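Citrate synthase (PDB 6ABW) probably catalyses the condensation of oxaloacetate with acetyl-CoA and water to citrate and free CoA in the tricarboxylic acid cycle, and binds acetyl-CoA. Local coordinates at residues F238-E243 with S263-F268; K274-R279 with K306-G311. All coordinates share one frame; numbering follows the deposited sequence.

In the fold
Following the chain from its N terminus, helix 233-244 comes first, and contact 1 closes a short loop when the chain, after helix 250-260, returns at 263-268 to meet it. Contact 2 opens only afterwards: 274-279 leads into helix 278-292, and helix 295-315 brings 306-311 back to it. The two loops therefore follow in series, neither enclosing nor crossing the other, yet they touch in space, their centres about 12 Å apart. Phe-268 and Leu-265 pack on Gly-311, and Phe-241 on Leu-307, so helix 295-315 backs the acetyl-CoA loop. Together the contacts tie the helices 233-244 and 295-315 to the loop between helices 250-260 and 278-292.

Contact 1. Residues F238-E243 with S263-F268; sequences FKQFVE and SRLMGF. With ACO (acetyl coenzyme *a), chain D.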
# COMPACT_ATOMS: atom_id res chain seq x y z
N PHE A 238 11.22 -23.60 -6.17
CA PHE A 238 12.65 -23.86 -6.19
C PHE A 238 13.08 -24.62 -4.91
O PHE A 238 13.98 -25.45 -4.97
CB PHE A 238 13.40 -22.58 -6.29
CG PHE A 238 14.88 -22.74 -6.50
CD1 PHE A 238 15.43 -22.86 -7.76
CD2 PHE A 238 15.71 -22.77 -5.41
CE1 PHE A 238 16.80 -22.98 -7.93
CE2 PHE A 238 17.06 -22.95 -5.58
CZ PHE A 238 17.60 -23.08 -6.83
N LYS A 239 12.38 -24.37 -3.81
CA LYS A 239 12.63 -25.07 -2.54
C LYS A 239 12.41 -26.56 -2.60
O LYS A 239 13.12 -27.28 -1.90
CB LYS A 239 11.87 -24.47 -1.35
CG LYS A 239 12.56 -23.23 -0.82
CD LYS A 239 11.62 -22.49 0.15
CE LYS A 239 12.31 -21.23 0.62
NZ LYS A 239 11.34 -20.38 1.36
N GLN A 240 11.55 -27.01 -3.51
CA GLN A 240 11.46 -28.42 -3.84
C GLN A 240 12.79 -28.99 -4.34
O GLN A 240 13.22 -30.05 -3.87
CB GLN A 240 10.42 -28.67 -4.92
CG GLN A 240 9.04 -28.24 -4.49
CD GLN A 240 8.05 -28.36 -5.64
OE1 GLN A 240 6.98 -28.98 -5.47
NE2 GLN A 240 8.36 -27.72 -6.81
N PHE A 241 13.48 -28.27 -5.19
CA PHE A 241 14.76 -28.71 -5.75
C PHE A 241 15.84 -28.75 -4.68
O PHE A 241 16.69 -29.65 -4.64
CB PHE A 241 15.25 -27.88 -6.93
CG PHE A 241 14.18 -27.47 -7.93
CD1 PHE A 241 13.10 -28.31 -8.24
CD2 PHE A 241 14.22 -26.23 -8.51
CE1 PHE A 241 12.10 -27.91 -9.12
CE2 PHE A 241 13.25 -25.82 -9.41
CZ PHE A 241 12.18 -26.65 -9.73
N VAL A 242 15.80 -27.77 -3.80
CA VAL A 242 16.74 -27.71 -2.71
C VAL A 242 16.59 -28.89 -1.75
O VAL A 242 17.58 -29.53 -1.39
CB VAL A 242 16.62 -26.40 -1.94
CG1 VAL A 242 17.56 -26.41 -0.70
CG2 VAL A 242 16.91 -25.23 -2.85
N GLU A 243 15.36 -29.25 -1.46
CA GLU A 243 15.05 -30.36 -0.61
C GLU A 243 15.48 -31.70 -1.24
O GLU A 243 15.95 -32.61 -0.54
CB GLU A 243 13.54 -30.32 -0.36
CG GLU A 243 12.95 -31.36 0.58
CD GLU A 243 11.54 -30.94 0.97
OE1 GLU A 243 11.40 -29.82 1.54
OE2 GLU A 243 10.57 -31.65 0.63
N SER A 263 0.74 -34.16 -2.09
CA SER A 263 0.99 -32.76 -2.22
C SER A 263 0.89 -32.36 -3.73
O SER A 263 1.07 -33.20 -4.61
CB SER A 263 2.32 -32.34 -1.66
OG SER A 263 2.46 -30.92 -1.98
N ARG A 264 0.52 -31.11 -3.98
CA ARG A 264 0.61 -30.58 -5.30
C ARG A 264 2.07 -30.34 -5.63
O ARG A 264 2.91 -30.18 -4.73
CB ARG A 264 -0.21 -29.36 -5.40
CG ARG A 264 -1.67 -29.80 -5.47
CD ARG A 264 -2.53 -28.59 -5.61
NE ARG A 264 -3.88 -29.08 -5.92
CZ ARG A 264 -4.89 -28.28 -6.17
NH1 ARG A 264 -4.72 -26.96 -6.10
NH2 ARG A 264 -6.09 -28.81 -6.41
N LEU A 265 2.36 -30.31 -6.92
CA LEU A 265 3.69 -30.07 -7.36
C LEU A 265 3.76 -28.57 -7.54
O LEU A 265 3.01 -28.01 -8.35
CB LEU A 265 3.97 -30.88 -8.63
CG LEU A 265 5.30 -30.72 -9.29
CD1 LEU A 265 6.40 -31.06 -8.33
CD2 LEU A 265 5.36 -31.58 -10.55
N MET A 266 4.63 -27.88 -6.77
CA MET A 266 4.70 -26.45 -6.86
C MET A 266 5.36 -26.00 -8.18
O MET A 266 6.32 -26.67 -8.69
CB MET A 266 5.44 -25.82 -5.62
CG MET A 266 4.87 -26.21 -4.25
SD MET A 266 3.15 -25.69 -4.11
CE MET A 266 2.23 -27.23 -4.10
N GLY A 267 4.86 -24.92 -8.75
CA GLY A 267 5.23 -24.50 -10.09
C GLY A 267 4.62 -25.23 -11.23
O GLY A 267 5.02 -25.03 -12.38
N PHE A 268 3.62 -26.07 -10.91
CA PHE A 268 2.73 -26.68 -11.90
C PHE A 268 1.34 -26.09 -11.67
O PHE A 268 0.93 -25.79 -10.52
CB PHE A 268 2.64 -28.19 -11.79
CG PHE A 268 3.63 -28.92 -12.65
CD1 PHE A 268 5.01 -28.71 -12.53
CD2 PHE A 268 3.22 -29.81 -13.57
CE1 PHE A 268 5.91 -29.45 -13.29
CE2 PHE A 268 4.11 -30.51 -14.34
CZ PHE A 268 5.48 -30.32 -14.23
N1A ACO D . 0.04 -30.55 -8.72
C2A ACO D . -0.70 -31.72 -8.71
N3A ACO D . -2.05 -31.77 -9.00
C4A ACO D . -2.68 -30.61 -9.31
C5A ACO D . -1.95 -29.33 -9.34
C6A ACO D . -0.52 -29.37 -9.03
N6A ACO D . 0.16 -28.21 -9.02
N7A ACO D . -2.84 -28.35 -9.65
C8A ACO D . -4.05 -28.94 -9.81
N9A ACO D . -3.95 -30.27 -9.59
C1B ACO D . -5.04 -31.27 -9.70
C2B ACO D . -6.27 -30.97 -8.83
O2B ACO D . -6.16 -31.43 -7.49
C3B ACO D . -7.32 -31.73 -9.60
O3B ACO D . -7.22 -33.10 -9.17
P3B ACO D . -8.46 -34.17 -9.18
O7A ACO D . -8.10 -35.17 -8.10
O8A ACO D . -8.45 -34.76 -10.59
O9A ACO D . -9.67 -33.32 -8.83
C4B ACO D . -6.91 -31.58 -11.08
O4B ACO D . -5.50 -31.33 -11.09
C5B ACO D . -7.57 -30.42 -11.79
O5B ACO D . -7.30 -29.21 -11.07
P1A ACO D . -7.77 -27.80 -11.71
O1A ACO D . -9.23 -27.67 -11.34
O2A ACO D . -7.28 -27.75 -13.16
O3A ACO D . -6.96 -26.62 -10.95
P2A ACO D . -7.21 -26.14 -9.43
O4A ACO D . -8.09 -24.92 -9.38
O5A ACO D . -7.40 -27.33 -8.52
O6A ACO D . -5.75 -25.51 -9.19
CBP ACO D . -4.16 -23.74 -9.38
CCP ACO D . -5.13 -24.62 -10.13
CDP ACO D . -3.09 -22.96 -10.11
CEP ACO D . -4.56 -23.31 -7.97
CAP ACO D . -3.20 -24.95 -8.93
OAP ACO D . -2.71 -25.80 -9.99
C9P ACO D . -1.95 -24.60 -8.10
O9P ACO D . -2.08 -24.52 -6.89
N8P ACO D . -0.78 -24.39 -8.76
C7P ACO D . 0.35 -23.78 -8.10
C6P ACO D . 1.06 -24.62 -7.06
C5P ACO D . 2.09 -23.68 -6.46
O5P ACO D . 3.23 -23.63 -6.93
N4P ACO D . 1.74 -22.95 -5.38
C3P ACO D . 2.67 -22.09 -4.64
C2P ACO D . 2.18 -20.66 -4.81
S1P ACO D . 1.52 -20.12 -3.27
C ACO D . 2.56 -18.84 -3.17
O ACO D . 3.69 -19.08 -2.79
CH3 ACO D . 2.05 -17.50 -3.61
O HOH W 1 5.71 -29.96 -3.45
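Gln-240 reaches from its helix to Met-266 and binds both polar ends of that residue's backbone. Its OE1 accepts from Met-266 N at 2.9 Å, while its NE2 donates to Met-266 O at 3.0 Å. Neither bond is flat: Met-266 N lies 33° off the carbonyl plane of Gln-240, and NE2 stands above the carbonyl plane of Met-266. With chi2 at 174° the glutamine chain runs straight beyond CG, carrying its amide across to the loop, where the side chain of Met-266 crosses it at about a right angle. OE1 accepts a second bond, from a water 2.6 Å away that also donates to Arg-264 O. Ala-237 O accepts from Gln-240 NE2 too, and these bonds fix the turn of the amide.

The loop so held presents its other side to acetyl-CoA. Leu-265 reads the adenine with its backbone, N to ACO N1A and O from ACO N6A, both nearly straight. In the type II turn from Leu-265 to Phe-268, Gly-267 N donates to ACO O5P at 2.8 Å, and Met-266 SD packs 3.3 Å from ACO C5P. Arg-264 lies extended along the nucleotide, NH2 making weak bonds to ACO O2B and O5A. Gln-240 is thus a second-shell residue behind a cofactor-binding loop whose backbone recognises adenine, as in other citrate synthases.

Around this site, Trp-253 of helix 250-260 touches Gln-240, Phe-326 at the start of helix 325-335 meets the rings of Phe-268 and Phe-241 edge-to-face, and helix 295-315 packs on both phenylalanines.

Contact 2. Residues K274-R279 with K306-G311; sequences KTYDPR and KLEELG
Glu-308 and Tyr-276 meet across a gap that both side chains help to span; the backbones stay well apart, their nearest CA atoms, those of Tyr-276 and Glu-308, being 11.1 Å from each other. From CB of Glu-308, which sets out from the helix toward the 274-279 segment, the chain runs straight: chi1 of 178° places CG opposite the backbone N, and the chain stays extended beyond CG. CG comes within 3.8 Å of Tyr-276 OH, and CD within 3.6 Å of the same oxygen. At the tip, OE2 accepts the phenol proton from Tyr-276 OH at 2.6 Å, a short bond. OE2 lies at the edge of the ring, in its plane, and also approaches Tyr-276 CE2 at 3.2 Å. The phenol meets OE2 on the anti side, 22° out of the carboxylate plane, with ring and carboxylate turned 58° apart. The other oxygen, OE1, is engaged by Lys-284 NZ in a salt bridge and by Tyr-327 OH, so both ends of this buried carboxylate are held. The nearby lysine would be expected to favour the ionised form of the carboxylate.

Just beyond the tyrosine, Asp-277 serves as N-cap of the following helix: OD1 accepts from Arg-279 N at 2.9 Å. The Arg-279 guanidinium grips the same carboxylate side-on, NE to OD1 and NH2 to OD2, both through syn lone pairs.

The contact joins the entry to helix 278-292 with the second half of helix 295-315. Pro-322 of the loop before helix 325-335 touches Tyr-276, strand 39-42 touches Pro-278 and Arg-279, and helices 233-244 and 250-260 pack against Leu-307.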
# COMPACT_ATOMS: atom_id res chain seq x y z
N LYS A 274 -4.34 -23.82 -19.63
CA LYS A 274 -4.63 -25.25 -19.57
C LYS A 274 -3.61 -26.03 -20.42
O LYS A 274 -3.79 -27.20 -20.70
CB LYS A 274 -6.09 -25.49 -19.99
CG LYS A 274 -7.12 -24.74 -19.12
CD LYS A 274 -6.93 -25.00 -17.63
CE LYS A 274 -7.71 -24.08 -16.68
NZ LYS A 274 -7.06 -24.15 -15.31
N THR A 275 -2.47 -25.39 -20.71
CA THR A 275 -1.37 -25.87 -21.52
C THR A 275 -0.13 -25.48 -20.71
O THR A 275 -0.29 -24.85 -19.60
CB THR A 275 -1.27 -25.06 -22.83
OG1 THR A 275 -1.15 -23.65 -22.52
CG2 THR A 275 -2.53 -25.17 -23.64
N TYR A 276 1.06 -25.81 -21.21
CA TYR A 276 2.28 -25.14 -20.71
C TYR A 276 2.07 -23.59 -20.72
O TYR A 276 1.51 -23.01 -21.65
CB TYR A 276 3.52 -25.41 -21.58
CG TYR A 276 4.45 -26.54 -21.16
CD1 TYR A 276 4.01 -27.85 -21.29
CD2 TYR A 276 5.76 -26.31 -20.72
CE1 TYR A 276 4.84 -28.91 -21.00
CE2 TYR A 276 6.59 -27.36 -20.39
CZ TYR A 276 6.10 -28.67 -20.53
OH TYR A 276 6.77 -29.82 -20.24
N ASP A 277 2.53 -22.94 -19.67
CA ASP A 277 2.54 -21.47 -19.63
C ASP A 277 3.62 -21.08 -20.62
O ASP A 277 4.75 -21.55 -20.54
CB ASP A 277 2.86 -21.12 -18.18
CG ASP A 277 3.00 -19.67 -17.89
OD1 ASP A 277 3.30 -18.83 -18.80
OD2 ASP A 277 2.72 -19.37 -16.68
N PRO A 278 3.29 -20.20 -21.59
CA PRO A 278 4.32 -19.81 -22.58
C PRO A 278 5.57 -19.26 -21.95
O PRO A 278 6.67 -19.40 -22.53
CB PRO A 278 3.63 -18.79 -23.44
CG PRO A 278 2.46 -18.31 -22.69
CD PRO A 278 2.03 -19.46 -21.77
N ARG A 279 5.43 -18.66 -20.76
CA ARG A 279 6.64 -18.18 -20.09
C ARG A 279 7.58 -19.26 -19.60
O ARG A 279 8.80 -19.03 -19.51
CB ARG A 279 6.31 -17.22 -18.91
CG ARG A 279 5.52 -16.02 -19.39
CD ARG A 279 4.85 -15.28 -18.26
NE ARG A 279 3.79 -16.10 -17.68
CZ ARG A 279 3.11 -15.77 -16.58
NH1 ARG A 279 3.29 -14.62 -15.97
NH2 ARG A 279 2.25 -16.61 -16.04
N LYS A 306 14.10 -33.22 -14.31
CA LYS A 306 13.57 -34.54 -13.95
C LYS A 306 12.18 -34.43 -13.32
O LYS A 306 11.26 -35.20 -13.65
CB LYS A 306 14.52 -35.21 -12.96
CG LYS A 306 14.13 -36.63 -12.62
CD LYS A 306 13.75 -37.53 -13.83
CE LYS A 306 13.45 -38.96 -13.36
NZ LYS A 306 13.40 -39.90 -14.52
N LEU A 307 12.00 -33.46 -12.42
CA LEU A 307 10.64 -33.21 -11.87
C LEU A 307 9.63 -32.81 -12.91
O LEU A 307 8.42 -33.19 -12.87
CB LEU A 307 10.66 -32.14 -10.78
CG LEU A 307 10.81 -32.53 -9.37
CD1 LEU A 307 10.71 -31.27 -8.49
CD2 LEU A 307 9.78 -33.62 -8.95
N GLU A 308 10.07 -32.03 -13.90
CA GLU A 308 9.15 -31.65 -14.94
C GLU A 308 8.65 -32.90 -15.69
O GLU A 308 7.46 -33.04 -15.99
CB GLU A 308 9.89 -30.72 -15.95
CG GLU A 308 9.00 -30.30 -17.15
CD GLU A 308 9.74 -29.54 -18.25
OE1 GLU A 308 10.99 -29.40 -18.29
OE2 GLU A 308 9.01 -29.12 -19.14
N GLU A 309 9.57 -33.80 -15.98
CA GLU A 309 9.22 -35.05 -16.70
C GLU A 309 8.24 -35.88 -15.88
O GLU A 309 7.19 -36.34 -16.36
CB GLU A 309 10.48 -35.91 -16.96
CG GLU A 309 10.14 -37.13 -17.80
CD GLU A 309 11.35 -37.81 -18.44
OE1 GLU A 309 12.24 -38.29 -17.67
OE2 GLU A 309 11.38 -37.92 -19.71
N LEU A 310 8.60 -36.09 -14.63
CA LEU A 310 7.68 -36.81 -13.69
C LEU A 310 6.32 -36.13 -13.58
O LEU A 310 5.25 -36.78 -13.65
CB LEU A 310 8.30 -36.96 -12.30
CG LEU A 310 9.61 -37.76 -12.24
CD1 LEU A 310 10.23 -37.71 -10.86
CD2 LEU A 310 9.39 -39.19 -12.65
N GLY A 311 6.33 -34.80 -13.41
CA GLY A 311 5.09 -34.05 -13.31
C GLY A 311 4.19 -34.08 -14.54
O GLY A 311 2.97 -34.24 -14.40